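Local coordinates for conserved exported protein (Bacteroides fragilis, PDB 3CLW) that is of unestablished function but probably hydrolyses O-glycosyl bonds, with a TIM-barrel domain, at residues Gly75-Glu78 / Asn79-Ala82; Val85-Ser88 / Trp89-Thr92. All blocks are in the same frame, centred on the assembly; numbering follows the deposited sequence.

Interaction 1 of 2, residues Gly75-Glu78 / Asn79-Ala82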
ATOM      1  N   GLY A  75      -3.314 -16.735 -14.408  1.00 32.18           N
ATOM      2  CA  GLY A  75      -4.056 -17.395 -15.469  1.00 31.05           C
ATOM      3  C   GLY A  75      -5.346 -18.074 -15.051  1.00 32.06           C
ATOM      4  O   GLY A  75      -5.801 -19.013 -15.699  1.00 31.47           O
ATOM      5  N   SER A  76      -5.954 -17.618 -13.973  1.00 32.19           N
ATOM      6  CA  SER A  76      -7.246 -18.151 -13.620  1.00 33.40           C
ATOM      7  C   SER A  76      -8.292 -17.829 -14.721  1.00 34.08           C
ATOM      8  O   SER A  76      -9.325 -18.466 -14.803  1.00 34.59           O
ATOM      9  CB  SER A  76      -7.698 -17.607 -12.268  1.00 33.08           C
ATOM     10  OG  SER A  76      -7.634 -16.206 -12.230  1.00 34.53           O
ATOM     11  N   TYR A  77      -7.993 -16.863 -15.578  1.00 34.31           N
ATOM     12  CA  TYR A  77      -8.848 -16.571 -16.716  1.00 34.73           C
ATOM     13  C   TYR A  77      -8.729 -17.634 -17.816  1.00 34.97           C
ATOM     14  O   TYR A  77      -9.743 -18.167 -18.263  1.00 35.71           O
ATOM     15  CB  TYR A  77      -8.584 -15.161 -17.281  1.00 34.65           C
ATOM     16  CG  TYR A  77      -9.373 -14.887 -18.551  1.00 36.81           C
ATOM     17  CD1 TYR A  77     -10.697 -14.448 -18.481  1.00 35.46           C
ATOM     18  CD2 TYR A  77      -8.807 -15.093 -19.821  1.00 35.22           C
ATOM     19  CE1 TYR A  77     -11.438 -14.196 -19.626  1.00 34.50           C
ATOM     20  CE2 TYR A  77      -9.537 -14.861 -20.964  1.00 37.38           C
ATOM     21  CZ  TYR A  77     -10.876 -14.404 -20.864  1.00 37.83           C
ATOM     22  OH  TYR A  77     -11.647 -14.140 -22.018  1.00 39.07           O
ATOM     23  N   GLU A  78      -7.515 -17.934 -18.289  1.00 35.28           N
ATOM     24  CA  GLU A  78      -7.344 -19.036 -19.270  1.00 35.31           C
ATOM     25  C   GLU A  78      -7.849 -20.385 -18.710  1.00 35.47           C
ATOM     26  O   GLU A  78      -8.291 -21.228 -19.461  1.00 35.98           O
ATOM     27  CB  GLU A  78      -5.869 -19.220 -19.679  1.00 35.36           C
ATOM     28  CG  GLU A  78      -5.267 -18.116 -20.536  1.00 35.69           C
ATOM     29  CD  GLU A  78      -4.647 -16.995 -19.702  1.00 38.35           C
ATOM     30  OE1 GLU A  78      -4.986 -16.880 -18.486  1.00 38.74           O
ATOM     31  OE2 GLU A  78      -3.814 -16.237 -20.266  1.00 38.30           O
ATOM     32  N   ASN A  79      -7.749 -20.577 -17.395  1.00 35.33           N
ATOM     33  CA  ASN A  79      -8.018 -21.863 -16.756  1.00 36.12           C
ATOM     34  C   ASN A  79      -9.427 -21.881 -16.184  1.00 36.67           C
ATOM     35  O   ASN A  79      -9.738 -22.714 -15.348  1.00 36.53           O
ATOM     36  CB  ASN A  79      -7.023 -22.087 -15.603  1.00 35.47           C
ATOM     37  CG  ASN A  79      -6.988 -23.525 -15.111  1.00 34.04           C
ATOM     38  OD1 ASN A  79      -7.007 -24.460 -15.890  1.00 34.37           O
ATOM     39  ND2 ASN A  79      -6.848 -23.691 -13.823  1.00 31.12           N
ATOM     40  N   ARG A  80     -10.281 -20.963 -16.634  1.00 37.68           N
ATOM     41  CA  ARG A  80     -11.536 -20.741 -15.920  1.00 38.56           C
ATOM     42  C   ARG A  80     -12.554 -21.900 -15.933  1.00 39.22           C
ATOM     43  O   ARG A  80     -13.411 -21.938 -15.054  1.00 38.96           O
ATOM     44  CB  ARG A  80     -12.175 -19.393 -16.301  1.00 38.69           C
ATOM     45  CG  ARG A  80     -12.859 -19.317 -17.641  1.00 36.11           C
ATOM     46  CD  ARG A  80     -13.034 -17.850 -18.035  1.00 35.31           C
ATOM     47  NE  ARG A  80     -13.544 -17.695 -19.400  1.00 37.43           N
ATOM     48  CZ  ARG A  80     -12.791 -17.720 -20.496  1.00 38.17           C
ATOM     49  NH1 ARG A  80     -13.354 -17.583 -21.708  1.00 36.35           N
ATOM     50  NH2 ARG A  80     -11.477 -17.886 -20.393  1.00 36.75           N
ATOM     51  N   GLU A  81     -12.450 -22.821 -16.903  1.00 39.81           N
ATOM     52  CA  GLU A  81     -13.316 -24.021 -16.957  1.00 40.96           C
ATOM     53  C   GLU A  81     -12.986 -25.049 -15.857  1.00 40.72           C
ATOM     54  O   GLU A  81     -13.755 -26.005 -15.659  1.00 40.57           O
ATOM     55  CB  GLU A  81     -13.247 -24.701 -18.340  1.00 41.25           C
ATOM     56  CG  GLU A  81     -13.892 -23.915 -19.481  1.00 41.69           C
ATOM     57  CD  GLU A  81     -13.731 -24.574 -20.871  1.00 44.27           C
ATOM     58  OE1 GLU A  81     -13.519 -25.802 -20.965  1.00 46.78           O
ATOM     59  OE2 GLU A  81     -13.829 -23.852 -21.900  1.00 49.65           O
ATOM     60  N   ALA A  82     -11.846 -24.856 -15.163  1.00 39.06           N
ATOM     61  CA  ALA A  82     -11.411 -25.699 -14.057  1.00 38.49           C
ATOM     62  C   ALA A  82     -12.137 -25.272 -12.789  1.00 38.58           C
ATOM     63  O   ALA A  82     -13.032 -24.427 -12.868  1.00 37.95           O
ATOM     64  CB  ALA A  82      -9.870 -25.582 -13.867  1.00 38.50           C
TER
HETATM   65  O   HOH W   1     -10.286 -23.235 -18.930  1.00 33.09           O
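Arg80 lays its guanidinium flat on the ring of Tyr77 three residues earlier: the two planes differ by 12° and their centres are 4.2 Å apart. NH2 stands over the ring centre, its nearest ring atom being Tyr77 CZ at 3.6 Å from Arg80 NH2. With Arg80 CZ also over the face, the pair qualifies as cation-pi as well as a stack. The same NH2 donates to Tyr77 O at 2.8 Å, the oxygen lying in the guanidinium plane, which, with the stack, limits rotation of the group. Arg80 reaches this place because CG sits between the backbone N and carbonyl carbon (chi1 76°) and the chain then runs extended to NE, alongside the tyrosine. Tyr77 O also takes a longer bond from Arg80 N, 3.3 Å, on the other face of its carbonyl plane, within a type I turn from Tyr77 to Arg80; a second runs from Asn79 to Ala82.

Packing is tight at the buried Gly75 and Ser76: Asn79 CB is 3.3 Å from Gly75 O, which also accepts from Asn79 N at 3.0 Å, and Ser76 OG is bonded to Glu198. By contrast, the stacked pair is exposed, and a water lies 2.9 Å from Glu78 O, to which it donates, and 3.0 Å from Glu81 N, from which it accepts. Glu78 forms a salt bridge with Lys106. Both turns belong to the long loop between strand 68-71 and helix 108-119.

Interaction 2 of 2, residues Val85-Ser88 / Trp89-Thr92; sequences VDNS and WNRT
Arg91 reaches back to the carbonyl of Val85, six residues earlier, and grips its oxygen side-on with two nitrogens. Val85 O lies 2.9 Å from both Arg91 NE and Arg91 NH2; the NH2 bond arrives in the carbonyl plane on a lone pair, whereas NE stands above that plane. Neither bond is straight, at 142° for NE and 140° for NH2, as expected when one oxygen is shared. Over a face of the guanidinium lies Asn87 O, not hydrogen-bonded to it. The aliphatic part of the arginine packs as well, Arg91 CG resting 3.8 Å from Val85 CB.

The chain 85-92 doubles back here, within the loop that joins strand 68-71 to helix 108-119 in the TIM-barrel domain. Ser88 lies at the bend, with CA 3.8 Å from Arg91 NH1 and OG bonded to Gln382. Next to it, Trp89 CB packs 3.5 Å from Asn87 OD1, while the indole meets Phe32 edge-to-face.

With chi1 at 66°, Asn87 brings the end of its side chain closer to 89-92. Its OD1 accepts from Asn90 N at 3.0 Å, while ND2 donates to Phe196 O and to Asp86 OD1; Asp86 OD2 is bonded to Ser195 OG.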
ATOM      1  N   VAL A  85     -11.161 -19.385  -9.845  1.00 38.47           N
ATOM      2  CA  VAL A  85     -11.817 -18.155  -9.390  1.00 37.84           C
ATOM      3  C   VAL A  85     -13.237 -18.117  -9.959  1.00 38.27           C
ATOM      4  O   VAL A  85     -13.454 -18.345 -11.168  1.00 38.00           O
ATOM      5  CB  VAL A  85     -11.007 -16.899  -9.836  1.00 38.15           C
ATOM      6  CG1 VAL A  85     -11.685 -15.588  -9.406  1.00 35.74           C
ATOM      7  CG2 VAL A  85      -9.576 -16.977  -9.278  1.00 38.21           C
ATOM      8  N   ASP A  86     -14.200 -17.845  -9.083  1.00 39.01           N
ATOM      9  CA  ASP A  86     -15.623 -18.059  -9.404  1.00 39.79           C
ATOM     10  C   ASP A  86     -16.359 -16.857 -10.020  1.00 40.37           C
ATOM     11  O   ASP A  86     -17.582 -16.882 -10.163  1.00 41.71           O
ATOM     12  CB  ASP A  86     -16.384 -18.613  -8.179  1.00 39.18           C
ATOM     13  CG  ASP A  86     -16.440 -17.637  -7.007  1.00 40.20           C
ATOM     14  OD1 ASP A  86     -16.248 -16.416  -7.175  1.00 41.83           O
ATOM     15  OD2 ASP A  86     -16.687 -18.101  -5.876  1.00 41.21           O
ATOM     16  N   ASN A  87     -15.623 -15.816 -10.400  1.00 40.09           N
ATOM     17  CA  ASN A  87     -16.242 -14.621 -10.936  1.00 39.68           C
ATOM     18  C   ASN A  87     -15.306 -13.956 -11.943  1.00 39.49           C
ATOM     19  O   ASN A  87     -14.075 -14.207 -11.960  1.00 39.30           O
ATOM     20  CB  ASN A  87     -16.576 -13.654  -9.795  1.00 39.52           C
ATOM     21  CG  ASN A  87     -15.343 -13.125  -9.127  1.00 40.09           C
ATOM     22  OD1 ASN A  87     -14.741 -12.170  -9.612  1.00 38.19           O
ATOM     23  ND2 ASN A  87     -14.938 -13.750  -8.009  1.00 38.18           N
ATOM     24  N   SER A  88     -15.890 -13.097 -12.772  1.00 37.83           N
ATOM     25  CA  SER A  88     -15.183 -12.539 -13.906  1.00 36.09           C
ATOM     26  C   SER A  88     -14.319 -11.337 -13.564  1.00 35.29           C
ATOM     27  O   SER A  88     -13.374 -11.038 -14.297  1.00 34.76           O
ATOM     28  CB  SER A  88     -16.151 -12.212 -15.045  1.00 35.94           C
ATOM     29  OG  SER A  88     -17.037 -11.194 -14.657  1.00 36.34           O
ATOM     30  N   TRP A  89     -14.632 -10.644 -12.472  1.00 34.74           N
ATOM     31  CA  TRP A  89     -13.821  -9.504 -12.044  1.00 34.94           C
ATOM     32  C   TRP A  89     -12.382  -9.906 -11.650  1.00 35.15           C
ATOM     33  O   TRP A  89     -11.413  -9.210 -11.962  1.00 34.31           O
ATOM     34  CB  TRP A  89     -14.463  -8.850 -10.832  1.00 34.89           C
ATOM     35  CG  TRP A  89     -15.593  -7.896 -11.112  1.00 36.02           C
ATOM     36  CD1 TRP A  89     -16.927  -8.084 -10.826  1.00 34.21           C
ATOM     37  CD2 TRP A  89     -15.483  -6.589 -11.692  1.00 35.33           C
ATOM     38  NE1 TRP A  89     -17.650  -6.972 -11.211  1.00 35.84           N
ATOM     39  CE2 TRP A  89     -16.791  -6.039 -11.735  1.00 35.32           C
ATOM     40  CE3 TRP A  89     -14.405  -5.825 -12.189  1.00 34.76           C
ATOM     41  CZ2 TRP A  89     -17.044  -4.762 -12.241  1.00 34.04           C
ATOM     42  CZ3 TRP A  89     -14.655  -4.560 -12.681  1.00 33.41           C
ATOM     43  CH2 TRP A  89     -15.966  -4.042 -12.710  1.00 34.07           C
ATOM     44  N   ASN A  90     -12.278 -11.030 -10.933  1.00 35.14           N
ATOM     45  CA  ASN A  90     -11.087 -11.355 -10.155  1.00 34.42           C
ATOM     46  C   ASN A  90     -10.166 -12.376 -10.804  1.00 34.34           C
ATOM     47  O   ASN A  90      -9.144 -12.742 -10.216  1.00 34.68           O
ATOM     48  CB  ASN A  90     -11.488 -11.822  -8.766  1.00 34.53           C
ATOM     49  CG  ASN A  90     -12.177 -10.735  -7.964  1.00 33.82           C
ATOM     50  OD1 ASN A  90     -12.310  -9.613  -8.410  1.00 31.00           O
ATOM     51  ND2 ASN A  90     -12.614 -11.075  -6.785  1.00 35.54           N
ATOM     52  N   ARG A  91     -10.535 -12.822 -12.004  1.00 33.57           N
ATOM     53  CA  ARG A  91      -9.703 -13.702 -12.822  1.00 33.87           C
ATOM     54  C   ARG A  91      -8.608 -12.887 -13.491  1.00 33.99           C
ATOM     55  O   ARG A  91      -8.803 -11.698 -13.787  1.00 33.91           O
ATOM     56  CB  ARG A  91     -10.556 -14.387 -13.901  1.00 33.88           C
ATOM     57  CG  ARG A  91     -11.315 -15.599 -13.375  1.00 35.20           C
ATOM     58  CD  ARG A  91     -12.385 -16.062 -14.364  1.00 34.23           C
ATOM     59  NE  ARG A  91     -13.328 -16.946 -13.695  1.00 35.49           N
ATOM     60  CZ  ARG A  91     -14.635 -17.009 -13.972  1.00 35.89           C
ATOM     61  NH1 ARG A  91     -15.210 -16.237 -14.910  1.00 31.98           N
ATOM     62  NH2 ARG A  91     -15.364 -17.846 -13.288  1.00 29.80           N
ATOM     63  N   THR A  92      -7.461 -13.524 -13.722  1.00 33.82           N
ATOM     64  CA  THR A  92      -6.311 -12.868 -14.360  1.00 32.87           C
ATOM     65  C   THR A  92      -5.822 -13.693 -15.532  1.00 32.83           C
ATOM     66  O   THR A  92      -5.874 -14.931 -15.484  1.00 33.57           O
ATOM     67  CB  THR A  92      -5.097 -12.678 -13.361  1.00 32.92           C
ATOM     68  OG1 THR A  92      -4.542 -13.958 -12.999  1.00 32.81           O
ATOM     69  CG2 THR A  92      -5.526 -11.988 -12.090  1.00 31.46           C
TER

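Interactions 1 and 2 follow one another along a single loop, their centres about 9 Å apart, and they meet where the end of 85-92 returns beside the start of 75-82. Two probable hydrogen bonds join them: Tyr77 N to Thr92 O at 2.9 Å and Ser76 OG to Thr92 N at 3.1 Å. Ser76 OG also packs 3.3 Å from Arg91 CA. Thr92 OG1 shares Glu198 as a partner with interaction 1. The centres of interactions 1 and 2 lie about 28 and 22 Å from the chain centre, so interaction 1 is the more peripheral.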